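PDB 3KXW: saframycin Mx1 synthetase B from Legionella pneumophila subsp. pneumophila, which belongs to the ANL superfamily of AMP-binding enzymes and holds 5'-O-[(S)-(dodecanoyloxy)(hydroxy)phosphoryl]adenosine in its pocket. Local coordinates for residues A[93-98]-A[105-110]. Numbering follows the deposited sequence.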
ATOM      1  N   VAL A  93       1.123   6.986  15.019  1.00 14.06           N
ATOM      2  CA  VAL A  93       0.858   5.576  14.746  1.00 13.65           C
ATOM      3  C   VAL A  93      -0.521   5.408  14.107  1.00 14.74           C
ATOM      4  O   VAL A  93      -1.531   5.225  14.795  1.00 14.60           O
ATOM      5  CB  VAL A  93       0.962   4.679  16.031  1.00 15.18           C
ATOM      6  CG1 VAL A  93       0.787   3.198  15.645  1.00 14.05           C
ATOM      7  CG2 VAL A  93       2.308   4.912  16.760  1.00 12.76           C
ATOM      8  N   PRO A  94      -0.566   5.479  12.774  1.00 14.26           N
ATOM      9  CA  PRO A  94      -1.819   5.349  12.025  1.00 15.36           C
ATOM     10  C   PRO A  94      -2.363   3.925  11.977  1.00 16.38           C
ATOM     11  O   PRO A  94      -1.593   2.998  11.724  1.00 18.10           O
ATOM     12  CB  PRO A  94      -1.424   5.757  10.597  1.00 17.47           C
ATOM     13  CG  PRO A  94      -0.175   6.515  10.717  1.00 15.64           C
ATOM     14  CD  PRO A  94       0.548   5.891  11.912  1.00 15.64           C
ATOM     15  N   ILE A  95      -3.665   3.758  12.191  1.00 17.63           N
ATOM     16  CA  ILE A  95      -4.289   2.446  12.031  1.00 19.89           C
ATOM     17  C   ILE A  95      -5.646   2.559  11.330  1.00 21.07           C
ATOM     18  O   ILE A  95      -6.341   3.561  11.477  1.00 20.73           O
ATOM     19  CB  ILE A  95      -4.497   1.719  13.393  1.00 19.04           C
ATOM     20  CG1 ILE A  95      -5.528   2.455  14.253  1.00 20.87           C
ATOM     21  CG2 ILE A  95      -3.191   1.568  14.134  1.00 20.40           C
ATOM     22  CD1 ILE A  95      -5.950   1.688  15.547  1.00 21.84           C
ATOM     23  N   TYR A  96      -6.000   1.528  10.565  1.00 23.78           N
ATOM     24  CA  TYR A  96      -7.342   1.371   9.998  1.00 24.78           C
ATOM     25  C   TYR A  96      -8.357   1.301  11.123  1.00 23.57           C
ATOM     26  O   TYR A  96      -8.120   0.631  12.120  1.00 24.33           O
ATOM     27  CB  TYR A  96      -7.441   0.042   9.233  1.00 26.45           C
ATOM     28  CG  TYR A  96      -6.596  -0.080   7.986  1.00 27.65           C
ATOM     29  CD1 TYR A  96      -7.109   0.285   6.730  1.00 31.73           C
ATOM     30  CD2 TYR A  96      -5.299  -0.604   8.040  1.00 31.74           C
ATOM     31  CE1 TYR A  96      -6.339   0.163   5.565  1.00 28.70           C
ATOM     32  CE2 TYR A  96      -4.523  -0.724   6.877  1.00 31.57           C
ATOM     33  CZ  TYR A  96      -5.054  -0.339   5.648  1.00 31.14           C
ATOM     34  OH  TYR A  96      -4.282  -0.448   4.510  1.00 32.18           O
ATOM     35  N   PRO A  97      -9.500   1.975  10.974  1.00 21.98           N
ATOM     36  CA  PRO A  97     -10.554   1.799  11.978  1.00 24.96           C
ATOM     37  C   PRO A  97     -10.895   0.307  12.117  1.00 26.28           C
ATOM     38  O   PRO A  97     -11.016  -0.382  11.097  1.00 27.79           O
ATOM     39  CB  PRO A  97     -11.720   2.609  11.392  1.00 25.17           C
ATOM     40  CG  PRO A  97     -11.037   3.700  10.646  1.00 24.09           C
ATOM     41  CD  PRO A  97      -9.816   3.056  10.023  1.00 24.36           C
ATOM     42  N   PRO A  98     -11.000  -0.191  13.364  1.00 26.15           N
ATOM     43  CA  PRO A  98     -11.150  -1.630  13.650  1.00 25.02           C
ATOM     44  C   PRO A  98     -12.596  -2.080  13.461  1.00 27.76           C
ATOM     45  O   PRO A  98     -13.264  -2.481  14.421  1.00 27.08           O
ATOM     46  CB  PRO A  98     -10.722  -1.742  15.118  1.00 26.84           C
ATOM     47  CG  PRO A  98     -11.029  -0.389  15.715  1.00 27.09           C
ATOM     48  CD  PRO A  98     -10.927   0.629  14.588  1.00 25.99           C
ATOM     49  N   ASP A 105      -8.348  -7.103  16.093  1.00 26.35           N
ATOM     50  CA  ASP A 105      -7.211  -7.866  16.572  1.00 25.92           C
ATOM     51  C   ASP A 105      -5.894  -7.161  16.205  1.00 23.99           C
ATOM     52  O   ASP A 105      -4.987  -7.051  17.027  1.00 23.78           O
ATOM     53  CB  ASP A 105      -7.246  -9.266  15.948  1.00 28.24           C
ATOM     54  CG  ASP A 105      -5.997 -10.051  16.232  1.00 28.91           C
ATOM     55  OD1 ASP A 105      -5.856 -10.521  17.377  1.00 27.89           O
ATOM     56  OD2 ASP A 105      -5.155 -10.189  15.311  1.00 30.97           O
ATOM     57  N   LYS A 106      -5.787  -6.702  14.961  1.00 23.71           N
ATOM     58  CA  LYS A 106      -4.585  -6.004  14.517  1.00 23.77           C
ATOM     59  C   LYS A 106      -4.373  -4.731  15.343  1.00 22.83           C
ATOM     60  O   LYS A 106      -3.264  -4.443  15.795  1.00 21.41           O
ATOM     61  CB  LYS A 106      -4.659  -5.690  13.012  1.00 26.52           C
ATOM     62  CG  LYS A 106      -3.593  -4.709  12.525  1.00 27.49           C
ATOM     63  CD  LYS A 106      -3.152  -4.975  11.100  1.00 32.65           C
ATOM     64  CE  LYS A 106      -4.180  -4.531  10.084  1.00 30.21           C
ATOM     65  NZ  LYS A 106      -3.535  -4.492   8.740  1.00 35.62           N
ATOM     66  N   ALA A 107      -5.445  -3.972  15.548  1.00 22.30           N
ATOM     67  CA  ALA A 107      -5.357  -2.763  16.366  1.00 21.63           C
ATOM     68  C   ALA A 107      -4.874  -3.081  17.780  1.00 20.21           C
ATOM     69  O   ALA A 107      -4.017  -2.394  18.315  1.00 17.46           O
ATOM     70  CB  ALA A 107      -6.711  -2.020  16.398  1.00 22.07           C
ATOM     71  N   GLN A 108      -5.424  -4.118  18.402  1.00 19.93           N
ATOM     72  CA  GLN A 108      -4.989  -4.474  19.745  1.00 18.68           C
ATOM     73  C   GLN A 108      -3.507  -4.862  19.786  1.00 19.14           C
ATOM     74  O   GLN A 108      -2.790  -4.532  20.732  1.00 17.91           O
ATOM     75  CB  GLN A 108      -5.837  -5.630  20.304  1.00 21.62           C
ATOM     76  CG  GLN A 108      -5.281  -6.194  21.609  1.00 23.31           C
ATOM     77  CD  GLN A 108      -5.416  -5.210  22.757  1.00 24.91           C
ATOM     78  OE1 GLN A 108      -4.430  -4.644  23.244  1.00 27.25           O
ATOM     79  NE2 GLN A 108      -6.645  -4.978  23.175  1.00 22.99           N
ATOM     80  N   ARG A 109      -3.043  -5.592  18.775  1.00 19.13           N
ATOM     81  CA  ARG A 109      -1.631  -5.977  18.756  1.00 18.72           C
ATOM     82  C   ARG A 109      -0.740  -4.754  18.569  1.00 17.76           C
ATOM     83  O   ARG A 109       0.347  -4.696  19.110  1.00 17.70           O
ATOM     84  CB  ARG A 109      -1.342  -7.028  17.675  1.00 21.01           C
ATOM     85  CG  ARG A 109      -1.985  -8.382  17.928  1.00 23.28           C
ATOM     86  CD  ARG A 109      -1.953  -9.273  16.681  1.00 27.08           C
ATOM     87  NE  ARG A 109      -2.869 -10.395  16.863  1.00 28.46           N
ATOM     88  CZ  ARG A 109      -2.573 -11.469  17.584  1.00 32.64           C
ATOM     89  NH1 ARG A 109      -1.375 -11.580  18.141  1.00 33.29           N
ATOM     90  NH2 ARG A 109      -3.465 -12.443  17.736  1.00 35.25           N
ATOM     91  N   ILE A 110      -1.217  -3.775  17.808  1.00 16.67           N
ATOM     92  CA  ILE A 110      -0.461  -2.542  17.597  1.00 16.97           C
ATOM     93  C   ILE A 110      -0.425  -1.693  18.876  1.00 17.17           C
ATOM     94  O   ILE A 110       0.615  -1.148  19.260  1.00 16.04           O
ATOM     95  CB  ILE A 110      -1.004  -1.767  16.389  1.00 17.07           C
ATOM     96  CG1 ILE A 110      -0.538  -2.455  15.106  1.00 16.38           C
ATOM     97  CG2 ILE A 110      -0.537  -0.313  16.412  1.00 17.31           C
ATOM     98  CD1 ILE A 110      -1.120  -1.864  13.818  1.00 19.99           C
TER
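Ile95 turns CG1 in between its own backbone N and carbonyl carbon (chi1 67°) and runs on extended, which carries CD1 to within 3.9 Å of Ala107 CB. Ile110 sets CG2 opposite its backbone N and CG1 opposite its carbonyl carbon; Ile110 CG2 lies 3.8 Å from Val93 CG1 and 4.0 Å from Ile95 CG2, and Ile110 CD1 also rests on Ile95 CG2. The Ile110 side chain runs alongside those of Val93 and Ile95, pointing the opposite way. Strand 91-95, at the outer end of a largely parallel sheet, pairs through Val93 and Ile95 with strand 67-71; after the loop 96-98 the chain enters helix 101-114, whose residues 105-110 run back nearly antiparallel to strand 93-95 (168°), the strand-to-helix half of a beta-alpha-beta unit. Pro98 CB packs on Ala107 CB at 4.2 Å. Lys106 brings NZ obliquely to the Tyr96 ring, 4.3 Å from CE2, and hydrogen-bonds Gln534; the ring also meets His218. On the helix, Arg109 NE donates nearly straight (167°) to the syn side of Asp105 OD2 at 2.8 Å, somewhat out of the carboxylate plane but close to its own guanidinium plane; Lys102 also pairs with that oxygen.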